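PDB 5N0L: GTP-sensing transcriptional pleiotropic repressor CodY from Clostridioides difficile, which probably represses transcription in response to nutrient supply and binds isoleucine as a cofactor in its GAF domain. Local coordinates for residues A[99-104]-A[109-114]; A[34-39]-A[144-149]; A[51-56]-A[64-69]; A[84-89]-A[127-132]. All coordinates share one frame; numbering follows the deposited sequence.

Contact 1: residues A[99-104]-A[109-114]; sequences KILEIF and GRLQKY. With ILE (isoleucine), chain G.
I100 points its CD1 methyl into the bend formed by residues 110-113, whereas L111 turns its own end back over the 100-103 helical turn. With CG1 beside the backbone N (chi1 -75°) and CD1 extended beyond it, I100 ends among backbone carbonyls: CD1 lies 3.5 Å from L111 O and 3.6 Å from K113 O. K113 O itself accepts a hydrogen bond from N96 ND2. L111 completes the apolar part of the contact, its CD2 lying 3.9 Å from L101 CD2, and the two leucine side chains cross at about a right angle. No hydrogen bond joins the segments. The bend is a type I beta turn from R110 to K113, and in this GAF domain it belongs to the lining of the isoleucine pocket. From it K113 NZ donates to the ligand O at 2.7 Å and forms a salt bridge with D63; the guanidinium of R110 is paired with E107 and places NE 3.4 Å from the ligand N. F104, ending the other segment, offers one ring face to the ligand CD1, which sits 3.8 Å above the plane toward the rim, while I103 CG2 lies over the centre of the opposite face.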
loop_
_atom_site.group_PDB
_atom_site.type_symbol
_atom_site.label_atom_id
_atom_site.label_comp_id
_atom_site.label_asym_id
_atom_site.label_seq_id
_atom_site.Cartn_x
_atom_site.Cartn_y
_atom_site.Cartn_z
ATOM N N LYS A 99 -18.820 10.198 39.066
ATOM C CA LYS A 99 -19.273 9.846 37.719
ATOM C C LYS A 99 -18.239 8.992 36.919
ATOM O O LYS A 99 -18.640 8.342 36.016
ATOM C CB LYS A 99 -19.614 11.061 36.905
ATOM C CG LYS A 99 -20.961 11.013 36.182
ATOM C CD LYS A 99 -21.512 12.452 36.028
ATOM C CE LYS A 99 -20.550 13.312 35.224
ATOM N NZ LYS A 99 -19.848 14.417 35.970
ATOM N N ILE A 100 -16.934 9.106 37.201
ATOM C CA ILE A 100 -15.910 8.326 36.511
ATOM C C ILE A 100 -16.343 6.860 36.510
ATOM O O ILE A 100 -16.150 6.162 35.515
ATOM C CB ILE A 100 -14.537 8.472 37.187
ATOM C CG1 ILE A 100 -13.884 9.849 36.878
ATOM C CG2 ILE A 100 -13.539 7.487 36.647
ATOM C CD1 ILE A 100 -12.844 10.215 37.917
ATOM N N LEU A 101 -16.906 6.424 37.603
ATOM C CA LEU A 101 -17.253 5.001 37.805
ATOM C C LEU A 101 -18.332 4.420 36.895
ATOM O O LEU A 101 -18.403 3.182 36.749
ATOM C CB LEU A 101 -17.608 4.732 39.271
ATOM C CG LEU A 101 -16.555 4.966 40.351
ATOM C CD1 LEU A 101 -17.180 4.765 41.715
ATOM C CD2 LEU A 101 -15.335 4.051 40.232
ATOM N N GLU A 102 -19.190 5.273 36.334
ATOM C CA GLU A 102 -20.196 4.834 35.395
ATOM C C GLU A 102 -19.505 4.240 34.135
ATOM O O GLU A 102 -19.977 3.241 33.584
ATOM C CB GLU A 102 -21.183 5.986 35.064
ATOM C CG GLU A 102 -22.046 6.404 36.263
ATOM C CD GLU A 102 -22.812 7.752 36.078
ATOM O OE1 GLU A 102 -23.012 8.222 34.926
ATOM O OE2 GLU A 102 -23.239 8.359 37.092
ATOM N N ILE A 103 -18.361 4.814 33.744
ATOM C CA ILE A 103 -17.573 4.358 32.594
ATOM C C ILE A 103 -16.383 3.456 32.970
ATOM O O ILE A 103 -16.106 2.435 32.245
ATOM C CB ILE A 103 -17.015 5.583 31.830
ATOM C CG1 ILE A 103 -18.220 6.402 31.297
ATOM C CG2 ILE A 103 -16.158 5.109 30.667
ATOM C CD1 ILE A 103 -17.953 7.872 31.291
ATOM N N PHE A 104 -15.684 3.781 34.029
ATOM C CA PHE A 104 -14.441 3.102 34.414
ATOM C C PHE A 104 -14.644 2.631 35.831
ATOM O O PHE A 104 -14.231 3.301 36.812
ATOM C CB PHE A 104 -13.236 4.028 34.287
ATOM C CG PHE A 104 -13.017 4.558 32.944
ATOM C CD1 PHE A 104 -12.644 3.757 31.858
ATOM C CD2 PHE A 104 -13.118 5.958 32.713
ATOM C CE1 PHE A 104 -12.412 4.267 30.631
ATOM C CE2 PHE A 104 -12.912 6.493 31.459
ATOM C CZ PHE A 104 -12.541 5.689 30.384
ATOM N N GLY A 109 -9.666 4.501 43.913
ATOM C CA GLY A 109 -8.692 5.486 44.537
ATOM C C GLY A 109 -8.312 6.724 43.682
ATOM O O GLY A 109 -7.407 7.489 44.049
ATOM N N ARG A 110 -8.968 6.926 42.533
ATOM C CA ARG A 110 -8.452 7.866 41.511
ATOM C C ARG A 110 -9.595 8.786 41.065
ATOM O O ARG A 110 -9.664 9.206 39.919
ATOM C CB ARG A 110 -7.879 7.097 40.302
ATOM C CG ARG A 110 -6.680 6.231 40.639
ATOM C CD ARG A 110 -6.037 5.590 39.423
ATOM N NE ARG A 110 -6.792 4.480 38.789
ATOM C CZ ARG A 110 -6.473 3.181 38.853
ATOM N NH1 ARG A 110 -7.202 2.302 38.196
ATOM N NH2 ARG A 110 -5.455 2.748 39.588
ATOM N N LEU A 111 -10.494 9.113 41.994
ATOM C CA LEU A 111 -11.753 9.780 41.626
ATOM C C LEU A 111 -11.532 11.252 41.533
ATOM O O LEU A 111 -12.414 11.929 40.977
ATOM C CB LEU A 111 -12.935 9.474 42.565
ATOM C CG LEU A 111 -13.274 7.943 42.624
ATOM C CD1 LEU A 111 -14.400 7.729 43.627
ATOM C CD2 LEU A 111 -13.649 7.431 41.229
ATOM N N GLN A 112 -10.393 11.728 42.042
ATOM C CA GLN A 112 -10.004 13.197 41.945
ATOM C C GLN A 112 -9.427 13.572 40.578
ATOM O O GLN A 112 -9.167 14.701 40.256
ATOM C CB GLN A 112 -9.044 13.664 43.035
ATOM C CG GLN A 112 -8.841 12.807 44.247
ATOM C CD GLN A 112 -7.687 11.834 44.030
ATOM O OE1 GLN A 112 -6.519 12.187 44.349
ATOM N NE2 GLN A 112 -7.990 10.606 43.463
ATOM N N LYS A 113 -9.237 12.635 39.702
ATOM C CA LYS A 113 -8.705 12.910 38.396
ATOM C C LYS A 113 -9.768 13.446 37.412
ATOM O O LYS A 113 -10.958 13.320 37.629
ATOM C CB LYS A 113 -8.128 11.595 37.802
ATOM C CG LYS A 113 -6.968 11.157 38.679
ATOM C CD LYS A 113 -6.263 9.933 38.104
ATOM C CE LYS A 113 -5.339 10.307 37.014
ATOM N NZ LYS A 113 -4.477 9.189 36.471
ATOM N N TYR A 114 -9.268 14.132 36.392
ATOM C CA TYR A 114 -10.068 14.562 35.272
ATOM C C TYR A 114 -9.710 13.688 34.124
ATOM O O TYR A 114 -8.530 13.595 33.791
ATOM C CB TYR A 114 -9.708 16.021 34.871
ATOM C CG TYR A 114 -10.014 17.013 36.026
ATOM C CD1 TYR A 114 -11.275 17.566 36.132
ATOM C CD2 TYR A 114 -9.066 17.358 36.944
ATOM C CE1 TYR A 114 -11.565 18.436 37.177
ATOM C CE2 TYR A 114 -9.331 18.249 38.004
ATOM C CZ TYR A 114 -10.609 18.762 38.124
ATOM O OH TYR A 114 -10.881 19.718 39.132
HETATM N N ILE G . -6.855 4.382 35.355
HETATM C CA ILE G . -6.760 5.378 34.245
HETATM C C ILE G . -5.770 6.453 34.612
HETATM O O ILE G . -5.886 7.016 35.698
HETATM C CB ILE G . -8.127 5.952 33.940
HETATM C CG1 ILE G . -9.025 4.836 33.387
HETATM C CG2 ILE G . -8.037 6.979 32.862
HETATM C CD1 ILE G . -8.771 4.455 31.940
HETATM O OXT ILE G . -4.844 6.645 33.852
#

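Contact 2: residues A[34-39]-A[144-149]; sequences GALGDV and LVIAEY
I146 and L36 join two helices, 141-158 and 30-40, that pack on the antiparallel sheet of this GAF domain. The sheet side is marked by L36, which rests on L130, and by A147, which rests on L132. Along residues 144-149, L144 packs on T116 and on L9 of the third subunit, and V145 on V145 of the fourth. I146 is the residue that faces across. Its CG2 branch, anti to the backbone N, lies 3.7 Å from L36 CD2, and the two side chains lie alongside, running in opposite senses. L36 gets there from a less direct starting point: CG stands beside its backbone N (chi1 -77°) and the chain then extends, bringing the end nearer than its base. V39, almost one helical turn further on, brings its CG2 to 4.4 Å from the same I146 CG2, so that one methyl serves both residues. A147 follows at the closest backbone approach, its CA 7.8 Å from L36 CA. E148 is hydrogen-bonded to T91 and salt-bridged to R13 of the third subunit. Y149 stacks on Y149 of the fourth subunit, and within its own helix the ring carries I146 O over one face, 3.9 Å above the plane and offset toward the rim.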
loop_
_atom_site.group_PDB
_atom_site.type_symbol
_atom_site.label_atom_id
_atom_site.label_comp_id
_atom_site.label_asym_id
_atom_site.label_seq_id
_atom_site.Cartn_x
_atom_site.Cartn_y
_atom_site.Cartn_z
ATOM N N GLY A 34 3.200 9.912 23.687
ATOM C CA GLY A 34 4.255 10.581 24.455
ATOM C C GLY A 34 4.136 12.109 24.245
ATOM O O GLY A 34 4.385 12.843 25.192
ATOM N N ALA A 35 3.968 12.489 23.011
ATOM C CA ALA A 35 3.884 13.987 22.668
ATOM C C ALA A 35 2.653 14.591 23.408
ATOM O O ALA A 35 2.743 15.595 24.116
ATOM C CB ALA A 35 3.826 14.205 21.239
ATOM N N LEU A 36 1.530 13.965 23.282
ATOM C CA LEU A 36 0.287 14.362 24.018
ATOM C C LEU A 36 0.453 14.318 25.486
ATOM O O LEU A 36 -0.040 15.204 26.232
ATOM C CB LEU A 36 -0.871 13.409 23.717
ATOM C CG LEU A 36 -1.534 13.562 22.468
ATOM C CD1 LEU A 36 -2.443 12.435 21.996
ATOM C CD2 LEU A 36 -2.367 14.905 22.470
ATOM N N GLY A 37 1.049 13.230 26.053
ATOM C CA GLY A 37 1.076 13.134 27.569
ATOM C C GLY A 37 2.127 14.218 28.073
ATOM O O GLY A 37 2.018 14.713 29.202
ATOM N N ASP A 38 3.087 14.629 27.243
ATOM C CA ASP A 38 4.033 15.702 27.599
ATOM C C ASP A 38 3.260 17.032 27.563
ATOM O O ASP A 38 3.291 17.753 28.577
ATOM C CB ASP A 38 5.172 15.769 26.605
ATOM C CG ASP A 38 6.086 16.911 26.831
ATOM O OD1 ASP A 38 6.692 17.032 27.895
ATOM O OD2 ASP A 38 6.235 17.743 25.938
ATOM N N VAL A 39 2.545 17.318 26.491
ATOM C CA VAL A 39 1.942 18.765 26.358
ATOM C C VAL A 39 0.833 18.794 27.406
ATOM O O VAL A 39 0.774 19.832 27.976
ATOM C CB VAL A 39 1.625 19.232 24.895
ATOM C CG1 VAL A 39 2.817 19.185 23.945
ATOM C CG2 VAL A 39 0.416 18.547 24.332
ATOM N N LEU A 144 -8.806 20.282 24.309
ATOM C CA LEU A 144 -9.706 19.556 23.427
ATOM C C LEU A 144 -9.385 19.672 21.973
ATOM O O LEU A 144 -9.534 18.704 21.210
ATOM C CB LEU A 144 -11.180 19.815 23.743
ATOM C CG LEU A 144 -11.803 19.559 25.094
ATOM C CD1 LEU A 144 -13.342 19.767 25.160
ATOM C CD2 LEU A 144 -11.510 18.133 25.531
ATOM N N VAL A 145 -8.946 20.890 21.508
ATOM C CA VAL A 145 -8.521 21.045 20.173
ATOM C C VAL A 145 -7.402 19.989 19.916
ATOM O O VAL A 145 -7.423 19.354 18.847
ATOM C CB VAL A 145 -7.979 22.455 19.855
ATOM C CG1 VAL A 145 -7.237 22.609 18.556
ATOM C CG2 VAL A 145 -9.251 23.372 19.872
ATOM N N ILE A 146 -6.433 20.017 20.765
ATOM C CA ILE A 146 -5.192 19.189 20.560
ATOM C C ILE A 146 -5.637 17.711 20.589
ATOM O O ILE A 146 -5.265 16.930 19.724
ATOM C CB ILE A 146 -4.122 19.457 21.577
ATOM C CG1 ILE A 146 -3.616 20.940 21.356
ATOM C CG2 ILE A 146 -2.968 18.452 21.504
ATOM C CD1 ILE A 146 -2.796 21.390 22.480
ATOM N N ALA A 147 -6.439 17.396 21.539
ATOM C CA ALA A 147 -6.946 15.956 21.655
ATOM C C ALA A 147 -7.738 15.525 20.504
ATOM O O ALA A 147 -7.554 14.372 19.982
ATOM C CB ALA A 147 -7.702 15.725 22.886
ATOM N N GLU A 148 -8.646 16.341 20.003
ATOM C CA GLU A 148 -9.468 15.977 18.945
ATOM C C GLU A 148 -8.786 15.879 17.599
ATOM O O GLU A 148 -9.110 14.927 16.787
ATOM C CB GLU A 148 -10.730 16.825 18.862
ATOM C CG GLU A 148 -11.635 16.566 20.038
ATOM C CD GLU A 148 -12.978 17.227 19.982
ATOM O OE1 GLU A 148 -13.304 17.854 18.927
ATOM O OE2 GLU A 148 -13.694 17.062 21.011
ATOM N N TYR A 149 -7.866 16.806 17.292
ATOM C CA TYR A 149 -7.192 16.699 16.103
ATOM C C TYR A 149 -6.221 15.459 16.188
ATOM O O TYR A 149 -6.066 14.787 15.158
ATOM C CB TYR A 149 -6.522 17.930 15.558
ATOM C CG TYR A 149 -5.199 18.263 15.919
ATOM C CD1 TYR A 149 -4.056 17.584 15.371
ATOM C CD2 TYR A 149 -4.967 19.439 16.667
ATOM C CE1 TYR A 149 -2.796 18.013 15.648
ATOM C CE2 TYR A 149 -3.711 19.839 16.949
ATOM C CZ TYR A 149 -2.625 19.171 16.411
ATOM O OH TYR A 149 -1.385 19.622 16.710
#

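Contact 3: residues A[51-56]-A[64-69]; sequences GKVLGL and SSVIED. With ILE (isoleucine), chain G.
V66 CG2 is the methyl on which the whole contact turns. It meets both ends of L56, CD1 at 3.8 Å and CD2 at 3.9 Å, the two side chains reaching toward each other tip to tip, and it lies 4.1 Å from V53 CG2, where the valines approach at a slant. In V66 the CG1 branch is anti to the backbone N (chi1 -179°), which leaves CG2 beside that N and directed at the strand. The methyl thus bridges V53 and L56, whose side chains both point toward residues 64-69. Between these two comes a classic beta bulge, in which L54 and G55 both face V46 on the neighbouring strand 43-48 of the GAF-domain sheet. No hydrogen bond links the two segments directly; instead V53 bonds through its backbone to K75 in strand 75-76, which also pairs with strand 67-68.

The backbone of V66 is held from just before it. S64 OG accepts from V66 N at 3.1 Å with an N-H...O angle of 162°, forming an ST turn. Inside that turn S65 faces the isoleucine pocket, and its OG accepts from the amino N of the ligand at 2.7 Å. Further out, the Y45 hydroxyl bonds both S65 N and the ligand, while its side chain touches L56 and V66; the apolar contact and the pocket therefore share a neighbour.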
loop_
_atom_site.group_PDB
_atom_site.type_symbol
_atom_site.label_atom_id
_atom_site.label_comp_id
_atom_site.label_asym_id
_atom_site.label_seq_id
_atom_site.Cartn_x
_atom_site.Cartn_y
_atom_site.Cartn_z
ATOM N N GLY A 51 -10.364 -2.876 22.121
ATOM C CA GLY A 51 -9.744 -2.814 23.359
ATOM C C GLY A 51 -8.252 -2.852 23.410
ATOM O O GLY A 51 -7.702 -2.855 24.544
ATOM N N LYS A 52 -7.553 -2.946 22.285
ATOM C CA LYS A 52 -6.099 -3.129 22.365
ATOM C C LYS A 52 -5.424 -1.774 22.565
ATOM O O LYS A 52 -5.754 -0.823 21.831
ATOM C CB LYS A 52 -5.616 -3.834 21.084
ATOM C CG LYS A 52 -6.369 -5.204 20.833
ATOM C CD LYS A 52 -5.932 -6.292 21.803
ATOM C CE LYS A 52 -6.987 -7.096 22.568
ATOM N NZ LYS A 52 -8.086 -7.917 22.027
ATOM N N VAL A 53 -4.453 -1.696 23.443
ATOM C CA VAL A 53 -3.659 -0.477 23.643
ATOM C C VAL A 53 -2.591 -0.337 22.560
ATOM O O VAL A 53 -1.596 -1.146 22.549
ATOM C CB VAL A 53 -3.030 -0.439 25.013
ATOM C CG1 VAL A 53 -2.166 0.839 25.191
ATOM C CG2 VAL A 53 -4.118 -0.516 26.057
ATOM N N LEU A 54 -2.798 0.591 21.606
ATOM C CA LEU A 54 -1.938 0.853 20.514
ATOM C C LEU A 54 -0.885 1.894 20.803
ATOM O O LEU A 54 0.147 1.987 20.093
ATOM C CB LEU A 54 -2.710 1.202 19.254
ATOM C CG LEU A 54 -3.900 0.339 18.810
ATOM C CD1 LEU A 54 -4.495 0.880 17.546
ATOM C CD2 LEU A 54 -3.419 -1.104 18.595
ATOM N N GLY A 55 -1.193 2.760 21.795
ATOM C CA GLY A 55 -0.265 3.842 22.139
ATOM C C GLY A 55 -0.489 4.144 23.611
ATOM O O GLY A 55 -1.623 4.131 24.112
ATOM N N LEU A 56 0.590 4.386 24.307
ATOM C CA LEU A 56 0.545 4.564 25.748
ATOM C C LEU A 56 1.576 5.511 26.194
ATOM O O LEU A 56 2.683 5.419 25.766
ATOM C CB LEU A 56 0.810 3.221 26.427
ATOM C CG LEU A 56 0.789 3.200 27.944
ATOM C CD1 LEU A 56 -0.565 3.501 28.557
ATOM C CD2 LEU A 56 1.250 1.796 28.462
ATOM N N SER A 64 -2.137 3.150 35.871
ATOM C CA SER A 64 -2.388 2.529 34.564
ATOM C C SER A 64 -3.528 1.557 34.642
ATOM O O SER A 64 -3.593 0.790 35.597
ATOM C CB SER A 64 -1.170 1.814 34.080
ATOM O OG SER A 64 -1.530 1.245 32.852
ATOM N N SER A 65 -4.413 1.601 33.684
ATOM C CA SER A 65 -5.497 0.596 33.568
ATOM C C SER A 65 -5.154 -0.510 32.534
ATOM O O SER A 65 -6.032 -1.227 32.128
ATOM C CB SER A 65 -6.835 1.236 33.186
ATOM O OG SER A 65 -7.326 1.936 34.304
ATOM N N VAL A 66 -3.942 -0.480 32.029
ATOM C CA VAL A 66 -3.488 -1.458 31.018
ATOM C C VAL A 66 -3.354 -2.783 31.728
ATOM O O VAL A 66 -2.910 -2.899 32.863
ATOM C CB VAL A 66 -2.152 -1.104 30.380
ATOM C CG1 VAL A 66 -1.775 -2.125 29.350
ATOM C CG2 VAL A 66 -2.174 0.214 29.561
ATOM N N ILE A 67 -3.857 -3.786 31.034
ATOM C CA ILE A 67 -3.648 -5.183 31.522
ATOM C C ILE A 67 -3.021 -5.938 30.436
ATOM O O ILE A 67 -3.207 -5.640 29.293
ATOM C CB ILE A 67 -4.919 -5.788 32.065
ATOM C CG1 ILE A 67 -6.011 -5.781 31.062
ATOM C CG2 ILE A 67 -5.392 -5.135 33.363
ATOM C CD1 ILE A 67 -7.209 -6.578 31.527
ATOM N N GLU A 68 -2.313 -7.021 30.826
ATOM C CA GLU A 68 -1.591 -7.851 29.883
ATOM C C GLU A 68 -2.477 -9.036 29.690
ATOM O O GLU A 68 -2.977 -9.584 30.665
ATOM C CB GLU A 68 -0.311 -8.397 30.525
ATOM C CG GLU A 68 0.583 -7.378 31.185
ATOM C CD GLU A 68 1.765 -7.057 30.318
ATOM O OE1 GLU A 68 1.530 -6.446 29.258
ATOM O OE2 GLU A 68 2.906 -7.412 30.692
ATOM N N ASP A 69 -2.704 -9.406 28.460
ATOM C CA ASP A 69 -3.541 -10.596 28.216
ATOM C C ASP A 69 -2.818 -11.855 28.865
ATOM O O ASP A 69 -1.606 -12.068 28.691
ATOM C CB ASP A 69 -3.794 -10.711 26.727
ATOM C CG ASP A 69 -4.676 -11.898 26.387
ATOM O OD1 ASP A 69 -5.894 -11.746 26.570
ATOM O OD2 ASP A 69 -4.165 -12.978 25.980
HETATM N N ILE G . -6.855 4.382 35.355
HETATM C CA ILE G . -6.760 5.378 34.245
HETATM C C ILE G . -5.770 6.453 34.612
HETATM O O ILE G . -5.886 7.016 35.698
HETATM C CB ILE G . -8.127 5.952 33.940
HETATM C CG1 ILE G . -9.025 4.836 33.387
HETATM C CG2 ILE G . -8.037 6.979 32.862
HETATM C CD1 ILE G . -8.771 4.455 31.940
HETATM O OXT ILE G . -4.844 6.645 33.852
#

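Contact 4: residues A[84-89]-A[127-132]; sequences NVLKID and LGTLVL
V85 and T129 meet beside the flat guanidinium of R126. Its NH2 donates both to V85 O and to T129 OG1, its NE to G128 O and its NH1 to I88 O, so that its three nitrogens link the two segments where no direct hydrogen bond does. Next to this polar patch the contact is close and largely apolar. V85 CG2 lies 3.5 Å from T129 OG1, and V85 CB is 3.9 Å from T129 CG2. Both branches of the threonine reach the valine, OG1 nearest V85 CG2 and CG2 nearest V85 CB, because its methyl is anti to the backbone N and its hydroxyl beside it (chi1 -51°). Here the last part of helix 79-85 lies against strand 125-134 of the GAF-domain sheet, and the chain continues through a type I beta turn from V85 to I88 in which I88 N bonds V85 O at 3.3 Å. L86, in that turn, adds a looser approach, its CD2 4.5 Å from T129 OG1. On the strand, L127 and G128 form a classic beta bulge opposite I120, while V131, two residues beyond T129 on the same side, touches the bound isoleucine.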
loop_
_atom_site.group_PDB
_atom_site.type_symbol
_atom_site.label_atom_id
_atom_site.label_comp_id
_atom_site.label_asym_id
_atom_site.label_seq_id
_atom_site.Cartn_x
_atom_site.Cartn_y
_atom_site.Cartn_z
ATOM N N ASN A 84 -17.394 -0.044 27.643
ATOM C CA ASN A 84 -17.918 1.228 28.162
ATOM C C ASN A 84 -17.445 2.414 27.361
ATOM O O ASN A 84 -18.279 3.320 27.149
ATOM C CB ASN A 84 -17.623 1.395 29.614
ATOM C CG ASN A 84 -18.440 0.461 30.517
ATOM O OD1 ASN A 84 -18.125 0.381 31.740
ATOM N ND2 ASN A 84 -19.475 -0.213 29.977
ATOM N N VAL A 85 -16.209 2.443 26.876
ATOM C CA VAL A 85 -15.787 3.610 26.066
ATOM C C VAL A 85 -16.563 3.751 24.750
ATOM O O VAL A 85 -16.692 4.860 24.171
ATOM C CB VAL A 85 -14.272 3.761 25.921
ATOM C CG1 VAL A 85 -13.585 3.945 27.269
ATOM C CG2 VAL A 85 -13.656 2.596 25.088
ATOM N N LEU A 86 -17.095 2.622 24.190
ATOM C CA LEU A 86 -17.781 2.668 22.973
ATOM C C LEU A 86 -19.234 3.208 23.137
ATOM O O LEU A 86 -19.913 3.477 22.149
ATOM C CB LEU A 86 -17.800 1.272 22.336
ATOM C CG LEU A 86 -16.391 0.767 22.000
ATOM C CD1 LEU A 86 -16.522 -0.738 21.572
ATOM C CD2 LEU A 86 -15.739 1.517 20.855
ATOM N N LYS A 87 -19.676 3.360 24.385
ATOM C CA LYS A 87 -21.004 3.952 24.710
ATOM C C LYS A 87 -20.931 5.478 24.595
ATOM O O LYS A 87 -21.996 6.092 24.543
ATOM C CB LYS A 87 -21.420 3.654 26.157
ATOM C CG LYS A 87 -21.630 2.189 26.465
ATOM C CD LYS A 87 -21.796 1.896 27.906
ATOM C CE LYS A 87 -21.986 0.406 28.122
ATOM N NZ LYS A 87 -22.474 0.075 29.453
ATOM N N ILE A 88 -19.737 6.025 24.496
ATOM C CA ILE A 88 -19.483 7.500 24.353
ATOM C C ILE A 88 -19.371 7.805 22.854
ATOM O O ILE A 88 -18.455 7.351 22.202
ATOM C CB ILE A 88 -18.180 7.881 25.118
ATOM C CG1 ILE A 88 -18.294 7.626 26.676
ATOM C CG2 ILE A 88 -17.713 9.338 24.863
ATOM C CD1 ILE A 88 -17.037 7.558 27.492
ATOM N N ASP A 89 -20.303 8.591 22.282
ATOM C CA ASP A 89 -20.257 8.888 20.828
ATOM C C ASP A 89 -19.719 10.258 20.424
ATOM O O ASP A 89 -19.505 10.494 19.272
ATOM C CB ASP A 89 -21.628 8.679 20.164
ATOM C CG ASP A 89 -22.634 9.784 20.483
ATOM O OD1 ASP A 89 -22.623 10.378 21.590
ATOM O OD2 ASP A 89 -23.438 10.066 19.578
ATOM N N LEU A 127 -13.205 3.545 15.184
ATOM C CA LEU A 127 -11.984 2.751 15.147
ATOM C C LEU A 127 -11.302 2.552 16.451
ATOM O O LEU A 127 -10.466 1.666 16.596
ATOM C CB LEU A 127 -11.027 3.322 14.123
ATOM C CG LEU A 127 -11.512 3.370 12.685
ATOM C CD1 LEU A 127 -10.496 4.054 11.767
ATOM C CD2 LEU A 127 -11.878 2.009 12.176
ATOM N N GLY A 128 -11.588 3.421 17.425
ATOM C CA GLY A 128 -10.940 3.333 18.688
ATOM C C GLY A 128 -11.292 4.577 19.567
ATOM O O GLY A 128 -12.306 5.265 19.255
ATOM N N THR A 129 -10.505 4.756 20.596
ATOM C CA THR A 129 -10.730 5.800 21.629
ATOM C C THR A 129 -9.443 6.315 22.138
ATOM O O THR A 129 -8.477 5.628 22.323
ATOM C CB THR A 129 -11.597 5.207 22.791
ATOM O OG1 THR A 129 -12.773 4.560 22.287
ATOM C CG2 THR A 129 -12.106 6.259 23.768
ATOM N N LEU A 130 -9.384 7.660 22.331
ATOM C CA LEU A 130 -8.266 8.299 22.931
ATOM C C LEU A 130 -8.755 8.683 24.341
ATOM O O LEU A 130 -9.810 9.327 24.498
ATOM C CB LEU A 130 -7.843 9.534 22.105
ATOM C CG LEU A 130 -6.753 10.344 22.700
ATOM C CD1 LEU A 130 -5.353 9.790 22.688
ATOM C CD2 LEU A 130 -6.659 11.717 21.921
ATOM N N VAL A 131 -8.020 8.288 25.353
ATOM C CA VAL A 131 -8.304 8.521 26.770
ATOM C C VAL A 131 -7.152 9.274 27.400
ATOM O O VAL A 131 -5.950 8.976 27.239
ATOM C CB VAL A 131 -8.558 7.204 27.551
ATOM C CG1 VAL A 131 -8.882 7.527 28.985
ATOM C CG2 VAL A 131 -9.687 6.429 26.944
ATOM N N LEU A 132 -7.488 10.445 28.028
ATOM C CA LEU A 132 -6.502 11.312 28.571
ATOM C C LEU A 132 -6.906 11.596 29.992
ATOM O O LEU A 132 -8.091 11.769 30.262
ATOM C CB LEU A 132 -6.431 12.659 27.825
ATOM C CG LEU A 132 -6.142 12.483 26.344
ATOM C CD1 LEU A 132 -7.221 13.157 25.583
ATOM C CD2 LEU A 132 -4.821 13.006 25.895
#

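Contacts 2 and 4 are buried and lie against opposite faces of strand 125-134: T129 and V131 point toward residues 84-89, whereas L130 and L132 meet L36 and A147 of contact 2. Contact 1 is partly buried and contact 3 lies at the surface, yet both border the bound isoleucine and touch each other where R110 approaches S65. Contact 4 reaches contact 1 through V85 CG1, which packs 3.6 Å from F104 CE1. The chemistry follows position. Contact 2 is aliphatic between helices that also pack on other subunits; contact 4 is bridged by the guanidinium of R126, a residue outside its segments; contacts 1 and 3 set small apolar patches beside the polar groups that hold the ligand.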